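Local coordinates for protein paraflagellar rod component (Trypanosoma cruzi, PDB 6XYB) that is of unknown function but is a conserved kinetoplastid-specific protein, named as a paraflagellar rod component, that binds metal ions such as magnesium, at residues C[7-13]-C[109-115]; C[15-21]-C[61-67]; C[30-34]-C[51-55]. Residue numbers count along the deposited sequence, not the author numbering.

Contact 1. Residues C[7-13]-C[109-115]; sequences LCVSATF and DTTKLFF
Seven consecutive antiparallel pairs, from Leu7 with Phe115 to Phe13 with Asp109, set the register of two extended strands whose directions differ by 163° and axes approach to 4.7 Å. Leu7, Val9, Ala11 and Phe13 sit in hydrogen-bonded pairs with Phe115, Leu113, Thr111 and Asp109. Each makes two backbone bonds, for example Val9 N to Leu113 O and Leu113 N to Val9 O, both 2.8 Å. Cys8, Ser10 and Thr12 form the non-hydrogen-bonded pairs.

Strands 6-13 and 108-117, the first and last of the chain, are neighbours inside a six-stranded antiparallel sheet, flanked by 17-21 and 93-103. Leu7, Phe13, Thr111 and Phe115 face helix 74-90. Thr111 and Leu113 also pack on Ser100 and Ser98 of strand 93-103, which bind Mg2+ in a structure of this protein, though without an ion in this chain. On this face Val9 (t) brings CG2 within 4.0 Å of Phe115 CE1, the ring set by chi1 m. Asp109 takes chi1 p, so OD2 reaches 3.7 Å from Phe13 CD2, while OD1 forms a salt bridge with Lys77. A water bonds Ala11 O, Asp109 OD2 and Thr111 OG1.

The other face carries Cys8, Ser10, Thr12 and their partners, and meets a second subunit. Cys8 (t) holds SG 3.7 Å from Phe114 CE1, an oblique sulfur-aromatic contact with Phe114 in m. Thr12 and Thr110, both m, share a hydrogen bond between their OG1 atoms at 2.8 Å. Lys112 (m, t, t, m) directs NZ to donate to Ser10 OG at 2.9 Å and pair with Asp74 of the second subunit.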
loop_
_atom_site.group_PDB
_atom_site.type_symbol
_atom_site.label_atom_id
_atom_site.label_comp_id
_atom_site.label_asym_id
_atom_site.label_seq_id
_atom_site.Cartn_x
_atom_site.Cartn_y
_atom_site.Cartn_z
ATOM N N LEU C 7 0.610 -1.691 15.241
ATOM C CA LEU C 7 -0.627 -0.919 15.292
ATOM C C LEU C 7 -1.218 -0.947 13.904
ATOM O O LEU C 7 -0.485 -0.884 12.900
ATOM C CB LEU C 7 -0.294 0.524 15.749
ATOM C CG LEU C 7 -1.324 1.616 15.910
ATOM C CD1 LEU C 7 -2.384 1.237 16.862
ATOM C CD2 LEU C 7 -0.552 2.827 16.390
ATOM N N CYS C 8 -2.532 -1.072 13.837
ATOM C CA CYS C 8 -3.283 -0.942 12.578
ATOM C C CYS C 8 -4.294 0.177 12.756
ATOM O O CYS C 8 -5.125 0.093 13.715
ATOM C CB CYS C 8 -3.986 -2.237 12.177
ATOM S SG CYS C 8 -5.076 -2.053 10.726
ATOM N N VAL C 9 -4.262 1.173 11.876
ATOM C CA VAL C 9 -5.304 2.200 11.871
ATOM C C VAL C 9 -6.077 2.021 10.561
ATOM O O VAL C 9 -5.487 1.882 9.476
ATOM C CB VAL C 9 -4.739 3.601 11.946
ATOM C CG1 VAL C 9 -5.821 4.676 11.856
ATOM C CG2 VAL C 9 -3.950 3.819 13.202
ATOM N N SER C 10 -7.401 1.984 10.671
ATOM C CA SER C 10 -8.210 1.847 9.464
ATOM C C SER C 10 -9.136 3.052 9.387
ATOM O O SER C 10 -9.663 3.457 10.428
ATOM C CB SER C 10 -8.983 0.546 9.479
ATOM O OG SER C 10 -9.619 0.295 8.247
ATOM N N ALA C 11 -9.380 3.520 8.183
ATOM C CA ALA C 11 -10.289 4.661 7.999
ATOM C C ALA C 11 -11.207 4.320 6.820
ATOM O O ALA C 11 -10.685 4.055 5.719
ATOM C CB ALA C 11 -9.509 5.899 7.728
ATOM N N THR C 12 -12.513 4.447 7.056
ATOM C CA THR C 12 -13.533 4.252 6.047
ATOM C C THR C 12 -14.255 5.575 5.879
ATOM O O THR C 12 -14.538 6.228 6.857
ATOM C CB THR C 12 -14.455 3.080 6.422
ATOM O OG1 THR C 12 -13.667 1.872 6.475
ATOM C CG2 THR C 12 -15.536 2.903 5.372
ATOM N N PHE C 13 -14.527 5.904 4.645
ATOM C CA PHE C 13 -15.295 7.087 4.242
ATOM C C PHE C 13 -16.354 6.666 3.216
ATOM O O PHE C 13 -16.093 5.784 2.423
ATOM C CB PHE C 13 -14.386 8.072 3.548
ATOM C CG PHE C 13 -13.191 8.451 4.325
ATOM C CD1 PHE C 13 -13.166 9.519 5.184
ATOM C CD2 PHE C 13 -12.034 7.722 4.188
ATOM C CE1 PHE C 13 -12.055 9.819 5.956
ATOM C CE2 PHE C 13 -10.900 8.037 4.921
ATOM C CZ PHE C 13 -10.903 9.077 5.815
ATOM N N ASP C 109 -14.844 3.828 0.725
ATOM C CA ASP C 109 -13.434 3.410 0.548
ATOM C C ASP C 109 -12.796 3.190 1.899
ATOM O O ASP C 109 -13.164 3.890 2.840
ATOM C CB ASP C 109 -12.582 4.371 -0.264
ATOM C CG ASP C 109 -12.605 5.779 0.285
ATOM O OD1 ASP C 109 -13.626 6.476 0.020
ATOM O OD2 ASP C 109 -11.586 6.217 0.893
ATOM N N THR C 110 -11.935 2.185 1.994
ATOM C CA THR C 110 -11.292 1.850 3.253
ATOM C C THR C 110 -9.785 1.836 3.048
ATOM O O THR C 110 -9.365 1.102 2.137
ATOM C CB THR C 110 -11.807 0.496 3.767
ATOM O OG1 THR C 110 -13.221 0.624 3.993
ATOM C CG2 THR C 110 -11.103 0.075 5.035
ATOM N N THR C 111 -9.055 2.429 3.960
ATOM C CA THR C 111 -7.621 2.497 3.922
ATOM C C THR C 111 -7.067 1.999 5.246
ATOM O O THR C 111 -7.513 2.448 6.298
ATOM C CB THR C 111 -7.147 3.894 3.621
ATOM O OG1 THR C 111 -7.660 4.366 2.378
ATOM C CG2 THR C 111 -5.657 4.033 3.730
ATOM N N LYS C 112 -6.071 1.145 5.173
ATOM C CA LYS C 112 -5.357 0.644 6.318
ATOM C C LYS C 112 -3.912 1.187 6.346
ATOM O O LYS C 112 -3.268 1.319 5.326
ATOM C CB LYS C 112 -5.436 -0.868 6.354
ATOM C CG LYS C 112 -6.888 -1.264 6.530
ATOM C CD LYS C 112 -7.139 -2.614 6.979
ATOM C CE LYS C 112 -8.552 -2.994 6.622
ATOM N NZ LYS C 112 -9.481 -2.496 7.675
ATOM N N LEU C 113 -3.469 1.536 7.551
ATOM C CA LEU C 113 -2.113 2.060 7.794
ATOM C C LEU C 113 -1.540 1.132 8.875
ATOM O O LEU C 113 -2.158 0.987 9.987
ATOM C CB LEU C 113 -2.184 3.515 8.249
ATOM C CG LEU C 113 -2.745 4.557 7.297
ATOM C CD1 LEU C 113 -3.080 5.843 8.066
ATOM C CD2 LEU C 113 -1.754 4.956 6.200
ATOM N N PHE C 114 -0.352 0.607 8.647
ATOM C CA PHE C 114 0.261 -0.316 9.616
ATOM C C PHE C 114 1.572 0.297 10.138
ATOM O O PHE C 114 2.358 0.843 9.359
ATOM C CB PHE C 114 0.616 -1.638 8.916
ATOM C CG PHE C 114 -0.569 -2.395 8.423
ATOM C CD1 PHE C 114 -1.356 -3.097 9.301
ATOM C CD2 PHE C 114 -0.921 -2.319 7.095
ATOM C CE1 PHE C 114 -2.467 -3.804 8.865
ATOM C CE2 PHE C 114 -2.018 -3.065 6.637
ATOM C CZ PHE C 114 -2.797 -3.762 7.528
ATOM N N PHE C 115 1.728 0.247 11.461
ATOM C CA PHE C 115 2.836 0.928 12.161
ATOM C C PHE C 115 3.611 -0.041 13.054
ATOM O O PHE C 115 3.026 -1.023 13.567
ATOM C CB PHE C 115 2.315 2.014 13.083
ATOM C CG PHE C 115 1.582 3.110 12.357
ATOM C CD1 PHE C 115 0.232 2.987 12.085
ATOM C CD2 PHE C 115 2.198 4.326 11.991
ATOM C CE1 PHE C 115 -0.454 3.952 11.367
ATOM C CE2 PHE C 115 1.487 5.324 11.303
ATOM C CZ PHE C 115 0.155 5.111 10.982
HETATM O O HOH W 1 -10.092 5.223 2.958
#

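Contact 2. Residues C[15-21]-C[61-67]; sequences PPVITML and DHWRMEL
Val17 lays CG1 over one face of the Arg64 guanidinium, 3.6 Å from Arg64 NE, while its CG2 is 3.8 Å from Glu66 OE1. With chi1 and chi2 both t, Arg64 and Glu66 form a salt bridge along the strand, Arg64 NH2 to Glu66 OE1 at 3.3 Å. Thr19 continues this face in p, with CG2 3.9 Å from His62 CD2.

Antiparallel strands 17-21 and 62-66, at 167° with a closest axis approach of 4.6 Å, are inner strands of a six-stranded sheet, between 6-13 and 55-57. Ile18 with Met65 and Met20 with Trp63 are the hydrogen-bonded pairs: Ile18 N to Met65 O and Met65 N to Ile18 O are each 2.8 Å, Met20 N to Trp63 O is 2.9 Å and Trp63 N to Met20 O is 3.0 Å. Val17 with Glu66 and Thr19 with Arg64 are non-hydrogen-bonded. Beyond the strand ends, Leu67 N reaches Pro16 O at 3.1 Å, and Pro16 CB meets Leu67 CD1 at 3.7 Å. Pro15 follows a cis peptide bond.

On the opposite face, Met20 (m, t, m) places CE 4.3 Å from Trp63 CB, and Ile18 (m, t) sets CD1 4.5 Å from Met65 SD. Helix 27-36 covers this face: Met20 touches Val30 and Leu33, Trp63 Glu27, and Met65 Glu34. Trp63 packs edge-to-face with Phe56 of the next strand.

The faces thus differ: sulfur, aliphatic and aromatic groups lie beneath the helix, whereas the Val17-Glu66 end of the other carries charge on a partly exposed surface and its Leu21 and His62 meet the second subunit.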
loop_
_atom_site.group_PDB
_atom_site.type_symbol
_atom_site.label_atom_id
_atom_site.label_comp_id
_atom_site.label_asym_id
_atom_site.label_seq_id
_atom_site.Cartn_x
_atom_site.Cartn_y
_atom_site.Cartn_z
ATOM N N PRO C 15 -19.779 7.954 5.989
ATOM C CA PRO C 15 -19.093 9.011 6.721
ATOM C C PRO C 15 -17.786 8.509 7.328
ATOM O O PRO C 15 -17.529 7.293 7.345
ATOM C CB PRO C 15 -20.074 9.396 7.832
ATOM C CG PRO C 15 -20.878 8.125 8.054
ATOM C CD PRO C 15 -20.914 7.396 6.727
ATOM N N PRO C 16 -16.919 9.448 7.767
ATOM C CA PRO C 16 -15.566 9.122 8.216
ATOM C C PRO C 16 -15.578 8.369 9.547
ATOM O O PRO C 16 -16.042 8.858 10.573
ATOM C CB PRO C 16 -14.806 10.433 8.326
ATOM C CG PRO C 16 -15.824 11.536 8.093
ATOM C CD PRO C 16 -17.149 10.899 7.713
ATOM N N VAL C 17 -15.019 7.148 9.517
ATOM C CA VAL C 17 -14.936 6.299 10.751
ATOM C C VAL C 17 -13.499 5.806 10.848
ATOM O O VAL C 17 -13.004 5.152 9.888
ATOM C CB VAL C 17 -15.913 5.106 10.792
ATOM C CG1 VAL C 17 -15.675 4.320 12.081
ATOM C CG2 VAL C 17 -17.366 5.589 10.617
ATOM N N ILE C 18 -12.856 6.133 11.948
ATOM C CA ILE C 18 -11.443 5.772 12.154
ATOM C C ILE C 18 -11.392 4.757 13.303
ATOM O O ILE C 18 -11.933 4.991 14.385
ATOM C CB ILE C 18 -10.577 6.997 12.482
ATOM C CG1 ILE C 18 -10.634 8.037 11.362
ATOM C CG2 ILE C 18 -9.153 6.534 12.820
ATOM C CD1 ILE C 18 -10.265 9.410 11.794
ATOM N N THR C 19 -10.744 3.617 13.082
ATOM C CA THR C 19 -10.544 2.569 14.092
ATOM C C THR C 19 -9.041 2.337 14.287
ATOM O O THR C 19 -8.296 2.350 13.298
ATOM C CB THR C 19 -11.275 1.294 13.701
ATOM O OG1 THR C 19 -11.011 0.906 12.364
ATOM C CG2 THR C 19 -12.767 1.412 13.827
ATOM N N MET C 20 -8.643 2.069 15.518
ATOM C CA MET C 20 -7.241 1.838 15.870
ATOM C C MET C 20 -7.143 0.565 16.675
ATOM O O MET C 20 -7.827 0.455 17.696
ATOM C CB MET C 20 -6.718 3.041 16.668
ATOM C CG MET C 20 -6.975 4.351 15.977
ATOM S SD MET C 20 -5.959 5.695 16.527
ATOM C CE MET C 20 -6.505 5.911 18.151
ATOM N N LEU C 21 -6.330 -0.384 16.206
ATOM C CA LEU C 21 -6.093 -1.690 16.864
ATOM C C LEU C 21 -4.630 -1.807 17.207
ATOM O O LEU C 21 -3.805 -1.421 16.460
ATOM C CB LEU C 21 -6.444 -2.833 15.921
ATOM C CG LEU C 21 -7.893 -3.121 15.604
ATOM C CD1 LEU C 21 -8.417 -2.092 14.632
ATOM C CD2 LEU C 21 -7.996 -4.546 15.050
ATOM N N ASP C 61 -10.185 -5.717 20.705
ATOM C CA ASP C 61 -9.944 -4.467 21.449
ATOM C C ASP C 61 -9.539 -3.394 20.441
ATOM O O ASP C 61 -8.544 -3.563 19.637
ATOM C CB ASP C 61 -8.851 -4.619 22.506
ATOM C CG ASP C 61 -9.173 -5.628 23.591
ATOM O OD1 ASP C 61 -10.354 -6.034 23.709
ATOM O OD2 ASP C 61 -8.225 -6.005 24.302
ATOM N N HIS C 62 -10.255 -2.275 20.478
ATOM C CA HIS C 62 -9.933 -1.133 19.602
ATOM C C HIS C 62 -10.610 0.145 20.076
ATOM O O HIS C 62 -11.544 0.104 20.894
ATOM C CB HIS C 62 -10.335 -1.455 18.128
ATOM C CG HIS C 62 -11.823 -1.381 17.892
ATOM N ND1 HIS C 62 -12.690 -2.319 18.325
ATOM C CD2 HIS C 62 -12.572 -0.461 17.232
ATOM C CE1 HIS C 62 -13.894 -2.009 17.956
ATOM N NE2 HIS C 62 -13.881 -0.833 17.341
ATOM N N TRP C 63 -10.167 1.247 19.473
ATOM C CA TRP C 63 -10.718 2.598 19.624
ATOM C C TRP C 63 -11.368 3.017 18.312
ATOM O O TRP C 63 -10.811 2.803 17.222
ATOM C CB TRP C 63 -9.604 3.558 20.003
ATOM C CG TRP C 63 -9.009 3.210 21.324
ATOM C CD1 TRP C 63 -7.923 2.409 21.573
ATOM C CD2 TRP C 63 -9.419 3.735 22.599
ATOM N NE1 TRP C 63 -7.616 2.436 22.921
ATOM C CE2 TRP C 63 -8.512 3.245 23.577
ATOM C CE3 TRP C 63 -10.378 4.694 23.013
ATOM C CZ2 TRP C 63 -8.632 3.576 24.940
ATOM C CZ3 TRP C 63 -10.505 4.990 24.364
ATOM C CH2 TRP C 63 -9.618 4.467 25.313
ATOM N N ARG C 64 -12.544 3.621 18.415
ATOM C CA ARG C 64 -13.339 4.052 17.266
ATOM C C ARG C 64 -13.767 5.502 17.385
ATOM O O ARG C 64 -14.326 5.894 18.423
ATOM C CB ARG C 64 -14.615 3.230 17.157
ATOM C CG ARG C 64 -15.489 3.631 15.969
ATOM C CD ARG C 64 -16.811 2.930 16.051
ATOM N NE ARG C 64 -17.655 3.170 14.916
ATOM C CZ ARG C 64 -18.445 4.235 14.757
ATOM N NH1 ARG C 64 -18.468 5.242 15.630
ATOM N NH2 ARG C 64 -19.213 4.289 13.697
ATOM N N MET C 65 -13.537 6.262 16.339
ATOM C CA MET C 65 -14.028 7.657 16.242
ATOM C C MET C 65 -14.838 7.824 14.960
ATOM O O MET C 65 -14.326 7.512 13.877
ATOM C CB MET C 65 -12.884 8.686 16.278
ATOM C CG MET C 65 -13.275 10.104 15.834
ATOM S SD MET C 65 -11.753 11.182 15.635
ATOM C CE MET C 65 -11.665 11.448 17.366
ATOM N N GLU C 66 -16.027 8.422 15.047
ATOM C CA GLU C 66 -16.673 8.931 13.827
ATOM C C GLU C 66 -16.616 10.463 13.823
ATOM O O GLU C 66 -17.057 11.058 14.817
ATOM C CB GLU C 66 -18.099 8.428 13.684
ATOM C CG GLU C 66 -18.760 8.915 12.397
ATOM C CD GLU C 66 -20.140 8.310 12.126
ATOM O OE1 GLU C 66 -20.338 7.127 12.463
ATOM O OE2 GLU C 66 -21.005 9.010 11.549
ATOM N N LEU C 67 -16.160 11.077 12.730
ATOM C CA LEU C 67 -16.205 12.578 12.565
ATOM C C LEU C 67 -17.641 13.031 12.232
ATOM O O LEU C 67 -18.336 12.385 11.424
ATOM C CB LEU C 67 -15.222 13.070 11.497
ATOM C CG LEU C 67 -13.805 12.504 11.502
ATOM C CD1 LEU C 67 -13.026 13.037 10.322
ATOM C CD2 LEU C 67 -13.083 12.777 12.795
#

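Contact 3. Residues C[30-34]-C[51-55]; sequences VKLLE and PVKFL
Phe54 and Glu34 bury the largest areas here, 87 and 81 Å², with Lys53 next at 37 Å². Residues 30-34 are a turn of helix 27-36, in which Glu34 N bonds Val30 O at 2.8 Å. Residues 51-54 run extended, with psi between 133° and 153°, in the segment leading to strand 55-57, outermost in this chain's sheet. The nearest CA atoms, those of Glu34 and Lys53, are 6.0 Å apart.

Phe54 points its CA-to-CB bond at the helix. With chi1 at -81° and chi2 at -78°, it slots the ring beside one side of the turn: Val30 CG1 (chi1 t) lies 3.5 Å from Phe54 CB, and Leu33 CB 4.2 Å from Phe54 CE2. The same ring touches Ile18 and Met20 of strand 17-21 and Trp63 and Met65 of strand 62-66, which makes it a wedge between helix and sheet.

Glu34 starts sideways, but an off-well chi1 of -123° followed by chi2 t swings its carboxylate to the extended chain. There OE2 accepts the backbone bond from Phe54 N at 2.8 Å. A water donates to both Glu34 OE2 (2.7 Å) and Phe54 O (2.8 Å), so the carboxylate grips the Phe54 backbone directly and through solvent. Lys53, chi1 m, adds a salt bridge from NZ to Glu34 OE1 at 3.4 Å, weak as a hydrogen bond.

Chemically, one buried acidic side chain supplies acceptors where the extended chain entering strand 55-57 presents the N-H of Phe54, while the neighbouring phenyl ring enters apolar surroundings; the outer Lys53 partly balances the charge.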
loop_
_atom_site.group_PDB
_atom_site.type_symbol
_atom_site.label_atom_id
_atom_site.label_comp_id
_atom_site.label_asym_id
_atom_site.label_seq_id
_atom_site.Cartn_x
_atom_site.Cartn_y
_atom_site.Cartn_z
ATOM N N VAL C 30 -4.033 8.083 21.992
ATOM C CA VAL C 30 -5.413 8.204 21.482
ATOM C C VAL C 30 -5.826 9.673 21.677
ATOM O O VAL C 30 -6.417 10.281 20.784
ATOM C CB VAL C 30 -6.310 7.177 22.181
ATOM C CG1 VAL C 30 -7.764 7.383 21.777
ATOM C CG2 VAL C 30 -5.852 5.725 21.894
ATOM N N LYS C 31 -5.616 10.183 22.878
ATOM C CA LYS C 31 -6.014 11.570 23.250
ATOM C C LYS C 31 -5.280 12.582 22.360
ATOM O O LYS C 31 -5.900 13.530 21.908
ATOM C CB LYS C 31 -5.774 11.841 24.733
ATOM C CG LYS C 31 -6.763 11.143 25.658
ATOM C CD LYS C 31 -8.254 11.290 25.312
ATOM C CE LYS C 31 -9.163 10.498 26.227
ATOM N NZ LYS C 31 -8.677 10.550 27.617
ATOM N N LEU C 32 -4.006 12.336 22.028
ATOM C CA LEU C 32 -3.269 13.262 21.158
ATOM C C LEU C 32 -3.923 13.226 19.768
ATOM O O LEU C 32 -4.111 14.269 19.143
ATOM C CB LEU C 32 -1.808 12.803 21.104
ATOM C CG LEU C 32 -0.848 13.620 20.254
ATOM C CD1 LEU C 32 0.548 13.582 20.874
ATOM C CD2 LEU C 32 -0.794 13.134 18.816
ATOM N N LEU C 33 -4.236 12.047 19.266
ATOM C CA LEU C 33 -4.903 11.958 17.947
ATOM C C LEU C 33 -6.307 12.567 17.945
ATOM O O LEU C 33 -6.674 13.196 16.930
ATOM C CB LEU C 33 -4.964 10.531 17.459
ATOM C CG LEU C 33 -3.621 9.915 17.115
ATOM C CD1 LEU C 33 -3.848 8.491 16.711
ATOM C CD2 LEU C 33 -2.964 10.697 16.006
ATOM N N GLU C 34 -7.042 12.430 19.041
ATOM C CA GLU C 34 -8.378 13.050 19.229
ATOM C C GLU C 34 -8.267 14.532 18.887
ATOM O O GLU C 34 -9.148 15.034 18.211
ATOM C CB GLU C 34 -8.871 12.863 20.661
ATOM C CG GLU C 34 -10.197 12.179 20.762
ATOM C CD GLU C 34 -10.395 11.687 22.183
ATOM O OE1 GLU C 34 -10.104 12.472 23.171
ATOM O OE2 GLU C 34 -10.768 10.526 22.293
ATOM N N PRO C 51 -16.204 18.531 20.916
ATOM C CA PRO C 51 -15.246 17.734 20.144
ATOM C C PRO C 51 -15.575 16.227 20.126
ATOM O O PRO C 51 -16.006 15.689 21.099
ATOM C CB PRO C 51 -13.891 18.040 20.826
ATOM C CG PRO C 51 -14.238 18.556 22.222
ATOM C CD PRO C 51 -15.599 19.193 22.087
ATOM N N VAL C 52 -15.319 15.546 19.006
ATOM C CA VAL C 52 -15.580 14.083 18.919
ATOM C C VAL C 52 -14.426 13.316 19.573
ATOM O O VAL C 52 -13.292 13.844 19.688
ATOM C CB VAL C 52 -15.801 13.576 17.486
ATOM C CG1 VAL C 52 -17.105 14.085 16.882
ATOM C CG2 VAL C 52 -14.607 13.908 16.624
ATOM N N LYS C 53 -14.757 12.123 20.056
ATOM C CA LYS C 53 -13.871 11.313 20.919
ATOM C C LYS C 53 -13.713 9.921 20.309
ATOM O O LYS C 53 -14.610 9.408 19.621
ATOM C CB LYS C 53 -14.479 11.124 22.315
ATOM C CG LYS C 53 -14.846 12.381 23.066
ATOM C CD LYS C 53 -15.029 12.060 24.520
ATOM C CE LYS C 53 -14.157 12.906 25.430
ATOM N NZ LYS C 53 -12.726 12.529 25.320
ATOM N N PHE C 54 -12.593 9.295 20.584
ATOM C CA PHE C 54 -12.469 7.848 20.445
ATOM C C PHE C 54 -13.153 7.149 21.610
ATOM O O PHE C 54 -12.925 7.528 22.782
ATOM C CB PHE C 54 -10.977 7.492 20.421
ATOM C CG PHE C 54 -10.305 7.681 19.089
ATOM C CD1 PHE C 54 -10.480 6.749 18.075
ATOM C CD2 PHE C 54 -9.466 8.734 18.869
ATOM C CE1 PHE C 54 -9.845 6.850 16.847
ATOM C CE2 PHE C 54 -8.825 8.849 17.651
ATOM C CZ PHE C 54 -9.061 7.948 16.614
ATOM N N LEU C 55 -13.945 6.138 21.268
ATOM C CA LEU C 55 -14.554 5.189 22.210
ATOM C C LEU C 55 -13.898 3.816 22.115
ATOM O O LEU C 55 -13.568 3.390 21.022
ATOM C CB LEU C 55 -16.058 5.068 21.968
ATOM C CG LEU C 55 -16.888 6.355 22.094
ATOM C CD1 LEU C 55 -18.384 6.043 22.015
ATOM C CD2 LEU C 55 -16.604 7.132 23.371
HETATM O O HOH W 2 -10.714 8.614 24.161
#

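The three contacts step across one sheet and onto a helix on its face. Contact 1 pairs strands 6-13 and 108-117, contact 2 pairs 17-21 and 62-66, and the two join because strands 6-13 and 17-21 are sheet neighbours, with Ser10 N 2.8 Å from Thr19 O; their centres are 9 Å apart. Contact 3, also 9 Å from contact 2 between centres, meets it where Leu33 CD1 approaches Met20 SD at 3.5 Å. Contacts 1 and 3 lie 16 Å apart and do not touch. In sequence, contact 1 encloses contact 2, which encloses contact 3, so closing the sheet brings together both chain ends. Contacts 1 and 2 also reach the second subunit.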